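Local structure of cell wall surface anchor family protein (Streptococcus agalactiae serogroup V, 3TW0) at residues A[245-253]-A[267-275]; A[221-229]-A[278-286]. The protein probably serves as the adhesive tip pilin of group B streptococcal pili, binding host targets through a metal-binding von Willebrand factor type A region. The protein carries 2 engineered substitutions. One frame throughout, in Å; residues are numbered along the deposited sequence.

Contact 1 of 2, residues A[245-253]-A[267-275]; sequences TTQAAYRVP and INSGYIYLY
Tyr-250 and Ile-272 form the hydrogen-bonded pair at the middle of the antiparallel pairing of strand 249-251 with 271-276, in the antiparallel sheet that accompanies the vWFA fold. Two backbone bonds close the pair: Tyr-250 N to Ile-272 O at 2.8 Å, and Ile-272 N back to Tyr-250 O. Leu-274 N to Ala-248 O and Val-252 N to Gly-270 O continue the pairing at the two ends. The peptide bond before Gly-270 is cis.

The tight side is the face of Tyr-250 and Ile-272. Leu-274 packs against it, its CD2 branch meeting Tyr-250 CB at 3.9 Å. Leu-85 of strand 84-85 touches all three residues, and Met-260 of helix 257-263 packs on Tyr-250. Val-252 extends this apolar side: its CG1 branch meets Ile-267 CG2 at 3.7 Å, the two side chains crossing at about a right angle.

The other face is looser and nearer solvent. It carries Ala-249, Arg-251, Tyr-271 and Tyr-273. Ala-249 CB lies over one face of the Tyr-273 ring in a CH-pi contact, 4.1 Å from the centroid and displaced toward the rim. Arg-251 is exposed. Extended from CG to NE, it crosses the Tyr-271 ring at a slant, guanidinium and ring planes 61° apart, with Arg-251 CB 3.7 Å from Tyr-271 CE2.

Gln-247 closes the end beside Tyr-275. Its CG is anti to the backbone N (chi1 164°), and the extended chain carries the amide across to the partner segment. Gln-247 NE2 donates to Leu-274 O at 2.7 Å, reaching the oxygen from above the carbonyl plane. The same NE2 sits over one face of the Tyr-275 ring, 3.5 Å from Tyr-275 CE1.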
loop_
_atom_site.group_PDB
_atom_site.type_symbol
_atom_site.label_atom_id
_atom_site.label_comp_id
_atom_site.label_asym_id
_atom_site.label_seq_id
_atom_site.Cartn_x
_atom_site.Cartn_y
_atom_site.Cartn_z
ATOM N N THR A 245 -0.743 28.685 -1.452
ATOM C CA THR A 245 -1.209 28.790 -0.082
ATOM C C THR A 245 -2.741 28.782 -0.045
ATOM O O THR A 245 -3.362 28.603 1.009
ATOM C CB THR A 245 -0.658 30.109 0.550
ATOM O OG1 THR A 245 -1.545 30.586 1.565
ATOM C CG2 THR A 245 -0.502 31.212 -0.509
ATOM N N THR A 246 -3.342 28.992 -1.209
ATOM C CA THR A 246 -4.757 29.294 -1.287
ATOM C C THR A 246 -5.511 28.075 -1.814
ATOM O O THR A 246 -4.980 27.317 -2.637
ATOM C CB THR A 246 -5.027 30.597 -2.122
ATOM O OG1 THR A 246 -5.863 30.289 -3.241
ATOM C CG2 THR A 246 -3.725 31.226 -2.646
ATOM N N GLN A 247 -6.725 27.870 -1.301
ATOM C CA GLN A 247 -7.506 26.656 -1.597
ATOM C C GLN A 247 -7.927 26.638 -3.060
ATOM O O GLN A 247 -8.398 27.648 -3.559
ATOM C CB GLN A 247 -8.734 26.554 -0.671
ATOM C CG GLN A 247 -9.793 25.560 -1.155
ATOM C CD GLN A 247 -10.831 25.189 -0.114
ATOM O OE1 GLN A 247 -11.162 25.974 0.782
ATOM N NE2 GLN A 247 -11.363 23.983 -0.236
ATOM N N ALA A 248 -7.757 25.500 -3.740
ATOM C CA ALA A 248 -8.249 25.352 -5.112
ATOM C C ALA A 248 -9.755 25.209 -5.181
ATOM O O ALA A 248 -10.407 24.830 -4.206
ATOM C CB ALA A 248 -7.574 24.188 -5.832
ATOM N N ALA A 249 -10.302 25.527 -6.344
ATOM C CA ALA A 249 -11.722 25.409 -6.590
ATOM C C ALA A 249 -11.994 24.857 -7.998
ATOM O O ALA A 249 -11.145 24.915 -8.884
ATOM C CB ALA A 249 -12.403 26.753 -6.385
ATOM N N TYR A 250 -13.175 24.300 -8.189
ATOM C CA TYR A 250 -13.595 23.775 -9.475
ATOM C C TYR A 250 -14.662 24.728 -9.999
ATOM O O TYR A 250 -15.763 24.802 -9.437
ATOM C CB TYR A 250 -14.201 22.390 -9.258
ATOM C CG TYR A 250 -14.720 21.668 -10.479
ATOM C CD1 TYR A 250 -13.906 20.801 -11.186
ATOM C CD2 TYR A 250 -16.036 21.807 -10.883
ATOM C CE1 TYR A 250 -14.369 20.122 -12.282
ATOM C CE2 TYR A 250 -16.525 21.121 -11.994
ATOM C CZ TYR A 250 -15.678 20.290 -12.691
ATOM O OH TYR A 250 -16.142 19.609 -13.795
ATOM N N ARG A 251 -14.332 25.482 -11.046
ATOM C CA ARG A 251 -15.321 26.328 -11.694
ATOM C C ARG A 251 -16.344 25.439 -12.385
ATOM O O ARG A 251 -15.983 24.591 -13.179
ATOM C CB ARG A 251 -14.646 27.251 -12.716
ATOM C CG ARG A 251 -15.532 28.368 -13.237
ATOM C CD ARG A 251 -14.710 29.308 -14.095
ATOM N NE ARG A 251 -15.534 30.324 -14.726
ATOM C CZ ARG A 251 -15.100 31.543 -15.024
ATOM N NH1 ARG A 251 -13.852 31.907 -14.732
ATOM N NH2 ARG A 251 -15.923 32.403 -15.599
ATOM N N VAL A 252 -17.624 25.608 -12.083
ATOM C CA VAL A 252 -18.621 24.831 -12.830
ATOM C C VAL A 252 -19.132 25.572 -14.075
ATOM O O VAL A 252 -19.556 26.725 -13.979
ATOM C CB VAL A 252 -19.749 24.201 -11.922
ATOM C CG1 VAL A 252 -19.769 24.804 -10.516
ATOM C CG2 VAL A 252 -21.114 24.217 -12.598
ATOM N N PRO A 253 -19.047 24.919 -15.250
ATOM C CA PRO A 253 -19.468 25.549 -16.508
ATOM C C PRO A 253 -20.975 25.878 -16.560
ATOM O O PRO A 253 -21.777 25.201 -15.901
ATOM C CB PRO A 253 -19.095 24.499 -17.563
ATOM C CG PRO A 253 -17.963 23.722 -16.933
ATOM C CD PRO A 253 -18.375 23.625 -15.490
ATOM N N ILE A 267 -21.977 24.666 -4.209
ATOM C CA ILE A 267 -21.511 25.590 -5.245
ATOM C C ILE A 267 -21.699 27.007 -4.750
ATOM O O ILE A 267 -22.818 27.421 -4.474
ATOM C CB ILE A 267 -22.276 25.436 -6.573
ATOM C CG1 ILE A 267 -22.416 23.968 -6.970
ATOM C CG2 ILE A 267 -21.591 26.227 -7.683
ATOM C CD1 ILE A 267 -23.445 23.730 -8.054
ATOM N N ASN A 268 -20.601 27.736 -4.616
ATOM C CA ASN A 268 -20.647 29.114 -4.164
ATOM C C ASN A 268 -20.257 30.036 -5.314
ATOM O O ASN A 268 -19.066 30.316 -5.524
ATOM C CB ASN A 268 -19.729 29.327 -2.956
ATOM C CG ASN A 268 -19.724 30.785 -2.465
ATOM O OD1 ASN A 268 -20.237 31.700 -3.131
ATOM N ND2 ASN A 268 -19.139 31.002 -1.303
ATOM N N SER A 269 -21.272 30.460 -6.063
ATOM C CA SER A 269 -21.151 31.409 -7.179
ATOM C C SER A 269 -19.885 31.409 -8.046
ATOM O O SER A 269 -18.974 32.196 -7.794
ATOM C CB SER A 269 -21.413 32.835 -6.688
ATOM O OG SER A 269 -20.583 33.200 -5.595
ATOM N N GLY A 270 -19.766 30.518 -9.026
ATOM C CA GLY A 270 -20.346 29.189 -9.026
ATOM C C GLY A 270 -19.125 28.252 -8.981
ATOM O O GLY A 270 -18.784 27.622 -9.973
ATOM N N TYR A 271 -18.445 28.213 -7.830
ATOM C CA TYR A 271 -17.268 27.368 -7.599
ATOM C C TYR A 271 -17.523 26.304 -6.519
ATOM O O TYR A 271 -18.096 26.608 -5.451
ATOM C CB TYR A 271 -16.092 28.214 -7.105
ATOM C CG TYR A 271 -15.476 29.129 -8.129
ATOM C CD1 TYR A 271 -15.898 30.454 -8.229
ATOM C CD2 TYR A 271 -14.471 28.680 -8.992
ATOM C CE1 TYR A 271 -15.347 31.319 -9.146
ATOM C CE2 TYR A 271 -13.904 29.535 -9.926
ATOM C CZ TYR A 271 -14.357 30.861 -9.995
ATOM O OH TYR A 271 -13.840 31.740 -10.902
ATOM N N ILE A 272 -17.062 25.080 -6.787
ATOM C CA ILE A 272 -16.982 24.028 -5.771
ATOM C C ILE A 272 -15.570 24.032 -5.193
ATOM O O ILE A 272 -14.593 23.684 -5.892
ATOM C CB ILE A 272 -17.287 22.643 -6.364
ATOM C CG1 ILE A 272 -18.661 22.638 -7.051
ATOM C CG2 ILE A 272 -17.207 21.577 -5.285
ATOM C CD1 ILE A 272 -18.927 21.369 -7.804
ATOM N N TYR A 273 -15.450 24.462 -3.936
ATOM C CA TYR A 273 -14.153 24.484 -3.267
ATOM C C TYR A 273 -13.786 23.046 -2.925
ATOM O O TYR A 273 -14.646 22.277 -2.473
ATOM C CB TYR A 273 -14.182 25.411 -2.047
ATOM C CG TYR A 273 -14.167 26.846 -2.507
ATOM C CD1 TYR A 273 -15.362 27.505 -2.883
ATOM C CD2 TYR A 273 -12.951 27.533 -2.661
ATOM C CE1 TYR A 273 -15.343 28.840 -3.358
ATOM C CE2 TYR A 273 -12.920 28.851 -3.129
ATOM C CZ TYR A 273 -14.118 29.497 -3.476
ATOM O OH TYR A 273 -14.068 30.799 -3.935
ATOM N N LEU A 274 -12.521 22.701 -3.175
ATOM C CA LEU A 274 -12.036 21.321 -3.185
ATOM C C LEU A 274 -11.343 20.903 -1.882
ATOM O O LEU A 274 -10.545 21.662 -1.309
ATOM C CB LEU A 274 -11.103 21.104 -4.383
ATOM C CG LEU A 274 -11.771 21.390 -5.747
ATOM C CD1 LEU A 274 -10.768 21.279 -6.830
ATOM C CD2 LEU A 274 -12.987 20.468 -6.033
ATOM N N TYR A 275 -11.689 19.697 -1.428
ATOM C CA TYR A 275 -11.108 19.056 -0.258
ATOM C C TYR A 275 -10.630 17.674 -0.683
ATOM O O TYR A 275 -11.190 17.045 -1.611
ATOM C CB TYR A 275 -12.166 18.888 0.867
ATOM C CG TYR A 275 -12.736 20.195 1.387
ATOM C CD1 TYR A 275 -13.594 20.954 0.605
ATOM C CD2 TYR A 275 -12.407 20.665 2.652
ATOM C CE1 TYR A 275 -14.095 22.153 1.048
ATOM C CE2 TYR A 275 -12.925 21.883 3.119
ATOM C CZ TYR A 275 -13.768 22.605 2.302
ATOM O OH TYR A 275 -14.284 23.790 2.715
#

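Contact 2 of 2, residues A[221-229]-A[278-286]; sequences YQIVKGDGE and DYNWVYPFD
The Tyr-283 ring has Lys-225 over one face: CE stands above its centre, 3.9 Å from the centroid. The contact joins two loops of the long insertion between parallel strands 165-172 and 319-324 of the vWFA fold. The chain leaving helix 220-223 meets the 3-10 turn 278-280 and the loop after it. Trp-281 O lies in plane at the edge of the Tyr-283 ring. Lys-225 NZ is over the same face as CE in a cation-pi contact, 25° off the ring normal. Nearby, the Phe-285 ring takes Trp-281 CE3 on one face and water 1 in plane at its edge. Asp-278 CB lies over the centre of one face of the Trp-281 ring.

The Lys-225 chain bends at chi2 (-59°), which brings its end over the ring. Two waters also accept from its ammonium. Water 1 links Lys-225 NZ to Asp-278 O and Trp-281 O; water 2 links it to Asp-278 OD1. The carboxylate of Asp-278 may help to stabilise the positive charge. Tyr-283 OH is bonded elsewhere, to Ile-182 N.

One direct backbone bond joins the segments: Gly-226 N donates to Tyr-279 O at 2.8 Å, from above the carbonyl plane. Val-224 O lies 3.3 Å from Tyr-279 CB. Asp-227 CB approaches Tyr-279 CE2.

The Asp-227 carboxylate has two tasks. Its OD1 accepts from Glu-229 N, on the anti side and tilted out of the carboxylate plane, making an Asx turn. Asp-227 OD2 takes a weak hydrogen bond from Asn-280 ND2 at 3.3 Å, with carboxylate and amide planes 64° apart.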
loop_
_atom_site.group_PDB
_atom_site.type_symbol
_atom_site.label_atom_id
_atom_site.label_comp_id
_atom_site.label_asym_id
_atom_site.label_seq_id
_atom_site.Cartn_x
_atom_site.Cartn_y
_atom_site.Cartn_z
ATOM N N TYR A 221 -12.464 -0.264 -1.950
ATOM C CA TYR A 221 -12.682 1.107 -2.446
ATOM C C TYR A 221 -13.603 1.867 -1.536
ATOM O O TYR A 221 -13.621 3.101 -1.557
ATOM C CB TYR A 221 -13.196 1.142 -3.900
ATOM C CG TYR A 221 -14.670 0.846 -4.074
ATOM C CD1 TYR A 221 -15.610 1.875 -4.226
ATOM C CD2 TYR A 221 -15.116 -0.461 -4.131
ATOM C CE1 TYR A 221 -16.983 1.592 -4.417
ATOM C CE2 TYR A 221 -16.479 -0.761 -4.316
ATOM C CZ TYR A 221 -17.398 0.262 -4.453
ATOM O OH TYR A 221 -18.710 -0.094 -4.633
ATOM N N GLN A 222 -14.338 1.166 -0.676
ATOM C CA GLN A 222 -15.149 1.937 0.277
ATOM C C GLN A 222 -14.633 2.004 1.693
ATOM O O GLN A 222 -15.233 2.703 2.504
ATOM C CB GLN A 222 -16.578 1.430 0.319
ATOM C CG GLN A 222 -17.571 2.294 -0.489
ATOM C CD GLN A 222 -18.507 1.395 -1.154
ATOM O OE1 GLN A 222 -18.323 0.162 -1.107
ATOM N NE2 GLN A 222 -19.510 1.954 -1.802
ATOM N N ILE A 223 -13.558 1.292 2.017
ATOM C CA ILE A 223 -13.090 1.270 3.430
ATOM C C ILE A 223 -11.606 1.673 3.649
ATOM O O ILE A 223 -11.169 1.911 4.767
ATOM C CB ILE A 223 -13.314 -0.143 4.112
ATOM C CG1 ILE A 223 -12.489 -1.232 3.417
ATOM C CG2 ILE A 223 -14.806 -0.510 4.190
ATOM C CD1 ILE A 223 -12.335 -2.545 4.278
ATOM N N VAL A 224 -10.829 1.684 2.590
ATOM C CA VAL A 224 -9.396 1.869 2.698
ATOM C C VAL A 224 -8.993 3.319 2.960
ATOM O O VAL A 224 -9.730 4.256 2.617
ATOM C CB VAL A 224 -8.796 1.388 1.388
ATOM C CG1 VAL A 224 -7.664 2.246 0.960
ATOM C CG2 VAL A 224 -8.457 -0.103 1.450
ATOM N N LYS A 225 -7.816 3.522 3.563
ATOM C CA LYS A 225 -7.263 4.889 3.723
ATOM C C LYS A 225 -6.234 5.146 2.644
ATOM O O LYS A 225 -5.486 4.235 2.249
ATOM C CB LYS A 225 -6.600 5.090 5.111
ATOM C CG LYS A 225 -7.552 4.960 6.314
ATOM C CD LYS A 225 -8.695 5.947 6.280
ATOM C CE LYS A 225 -9.650 5.753 7.451
ATOM N NZ LYS A 225 -10.410 7.028 7.846
ATOM N N GLY A 226 -6.162 6.386 2.179
ATOM C CA GLY A 226 -5.213 6.716 1.112
ATOM C C GLY A 226 -5.682 6.266 -0.263
ATOM O O GLY A 226 -6.552 5.409 -0.381
ATOM N N ASP A 227 -5.119 6.897 -1.290
ATOM C CA ASP A 227 -5.381 6.574 -2.691
ATOM C C ASP A 227 -4.106 6.577 -3.536
ATOM O O ASP A 227 -4.188 6.729 -4.755
ATOM C CB ASP A 227 -6.393 7.568 -3.298
ATOM C CG ASP A 227 -5.899 9.024 -3.275
ATOM O OD1 ASP A 227 -4.772 9.307 -2.822
ATOM O OD2 ASP A 227 -6.665 9.896 -3.720
ATOM N N GLY A 228 -2.939 6.414 -2.905
ATOM C CA GLY A 228 -1.665 6.582 -3.605
ATOM C C GLY A 228 -1.081 8.002 -3.686
ATOM O O GLY A 228 -0.013 8.202 -4.218
ATOM N N GLU A 229 -1.778 8.989 -3.151
ATOM C CA GLU A 229 -1.368 10.384 -3.263
ATOM C C GLU A 229 -0.094 10.613 -2.414
ATOM O O GLU A 229 0.837 11.289 -2.846
ATOM C CB GLU A 229 -2.561 11.251 -2.794
ATOM C CG GLU A 229 -2.367 12.774 -2.708
ATOM C CD GLU A 229 -2.482 13.476 -4.057
ATOM O OE1 GLU A 229 -3.541 13.314 -4.724
ATOM O OE2 GLU A 229 -1.520 14.184 -4.442
ATOM N N ASP A 278 -12.156 12.139 2.407
ATOM C CA ASP A 278 -11.877 11.941 3.832
ATOM C C ASP A 278 -11.041 10.702 4.192
ATOM O O ASP A 278 -10.509 10.605 5.311
ATOM C CB ASP A 278 -13.141 12.064 4.700
ATOM C CG ASP A 278 -14.150 10.931 4.474
ATOM O OD1 ASP A 278 -13.764 9.784 4.203
ATOM O OD2 ASP A 278 -15.353 11.205 4.597
ATOM N N TYR A 279 -10.877 9.791 3.235
ATOM C CA TYR A 279 -9.957 8.689 3.411
ATOM C C TYR A 279 -8.483 9.138 3.281
ATOM O O TYR A 279 -7.580 8.377 3.579
ATOM C CB TYR A 279 -10.288 7.497 2.494
ATOM C CG TYR A 279 -10.388 7.798 1.021
ATOM C CD1 TYR A 279 -11.603 7.644 0.343
ATOM C CD2 TYR A 279 -9.279 8.201 0.297
ATOM C CE1 TYR A 279 -11.698 7.908 -1.025
ATOM C CE2 TYR A 279 -9.361 8.454 -1.042
ATOM C CZ TYR A 279 -10.582 8.303 -1.706
ATOM O OH TYR A 279 -10.644 8.576 -3.064
ATOM N N ASN A 280 -8.254 10.383 2.896
ATOM C CA ASN A 280 -6.899 10.946 2.933
ATOM C C ASN A 280 -6.545 11.774 4.167
ATOM O O ASN A 280 -5.419 12.272 4.257
ATOM C CB ASN A 280 -6.618 11.769 1.667
ATOM C CG ASN A 280 -6.262 10.890 0.481
ATOM O OD1 ASN A 280 -5.452 9.954 0.607
ATOM N ND2 ASN A 280 -6.862 11.180 -0.681
ATOM N N TRP A 281 -7.492 11.929 5.091
ATOM C CA TRP A 281 -7.383 12.824 6.239
ATOM C C TRP A 281 -6.660 12.166 7.403
ATOM O O TRP A 281 -6.721 10.952 7.583
ATOM C CB TRP A 281 -8.782 13.176 6.773
ATOM C CG TRP A 281 -9.655 14.029 5.874
ATOM C CD1 TRP A 281 -9.379 14.450 4.590
ATOM C CD2 TRP A 281 -10.981 14.505 6.168
ATOM N NE1 TRP A 281 -10.422 15.199 4.097
ATOM C CE2 TRP A 281 -11.427 15.238 5.034
ATOM C CE3 TRP A 281 -11.826 14.407 7.286
ATOM C CZ2 TRP A 281 -12.672 15.867 4.991
ATOM C CZ3 TRP A 281 -13.076 15.022 7.234
ATOM C CH2 TRP A 281 -13.482 15.763 6.094
ATOM N N VAL A 282 -6.038 12.970 8.246
ATOM C CA VAL A 282 -5.614 12.445 9.559
ATOM C C VAL A 282 -6.873 11.894 10.223
ATOM O O VAL A 282 -7.953 12.474 10.089
ATOM C CB VAL A 282 -4.932 13.542 10.405
ATOM C CG1 VAL A 282 -4.705 13.073 11.841
ATOM C CG2 VAL A 282 -3.619 13.904 9.781
ATOM N N TYR A 283 -6.756 10.738 10.868
ATOM C CA TYR A 283 -7.900 10.165 11.547
ATOM C C TYR A 283 -7.416 9.489 12.847
ATOM O O TYR A 283 -6.219 9.287 13.041
ATOM C CB TYR A 283 -8.661 9.173 10.632
ATOM C CG TYR A 283 -7.987 7.813 10.562
ATOM C CD1 TYR A 283 -6.881 7.611 9.737
ATOM C CD2 TYR A 283 -8.435 6.753 11.342
ATOM C CE1 TYR A 283 -6.248 6.374 9.673
ATOM C CE2 TYR A 283 -7.793 5.497 11.304
ATOM C CZ TYR A 283 -6.707 5.326 10.472
ATOM O OH TYR A 283 -6.092 4.120 10.419
ATOM N N PRO A 284 -8.341 9.130 13.730
ATOM C CA PRO A 284 -9.803 9.213 13.615
ATOM C C PRO A 284 -10.338 10.642 13.731
ATOM O O PRO A 284 -9.638 11.534 14.210
ATOM C CB PRO A 284 -10.289 8.367 14.790
ATOM C CG PRO A 284 -9.176 8.532 15.818
ATOM C CD PRO A 284 -7.908 8.731 15.094
ATOM N N PHE A 285 -11.561 10.831 13.230
ATOM C CA PHE A 285 -12.339 12.055 13.372
ATOM C C PHE A 285 -13.824 11.651 13.566
ATOM O O PHE A 285 -14.252 10.595 13.067
ATOM C CB PHE A 285 -12.171 12.948 12.124
ATOM C CG PHE A 285 -12.533 12.265 10.817
ATOM C CD1 PHE A 285 -13.857 12.176 10.398
ATOM C CD2 PHE A 285 -11.545 11.703 10.012
ATOM C CE1 PHE A 285 -14.193 11.520 9.208
ATOM C CE2 PHE A 285 -11.875 11.074 8.804
ATOM C CZ PHE A 285 -13.202 10.988 8.394
ATOM N N ASP A 286 -14.574 12.464 14.300
ATOM C CA ASP A 286 -15.985 12.226 14.564
ATOM C C ASP A 286 -16.712 12.207 13.241
ATOM O O ASP A 286 -16.617 13.158 12.475
ATOM C CB ASP A 286 -16.574 13.337 15.446
ATOM C CG ASP A 286 -18.017 13.055 15.878
ATOM O OD1 ASP A 286 -18.254 13.046 17.096
ATOM O OD2 ASP A 286 -18.913 12.856 15.027
HETATM O O HOH W 1 -8.929 9.340 7.075
HETATM O O HOH W 2 -12.144 7.596 5.842
#

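The centres of the two contacts are 22 Å apart, on the same side of the chain's centre. Contact 1 is nested along the chain inside the loop closed by contact 2: the order is 221-229, 245-253, 267-275, 278-286. Contact 1 pairs 249-251 with 271-276 in the antiparallel sheet; Tyr-221 and Tyr-279 of contact 2 touch strand 70-78 of the same sheet. Contact 1 lies about 30 Å from the chain's centre, away from the annotated sites. Contact 2 is about 13 Å from that centre, with the side chain of Asp-227 about 12 Å from the bound magnesium ion. The excursion carrying the outer strand pair is therefore closed nearer the metal-bearing part of the fold.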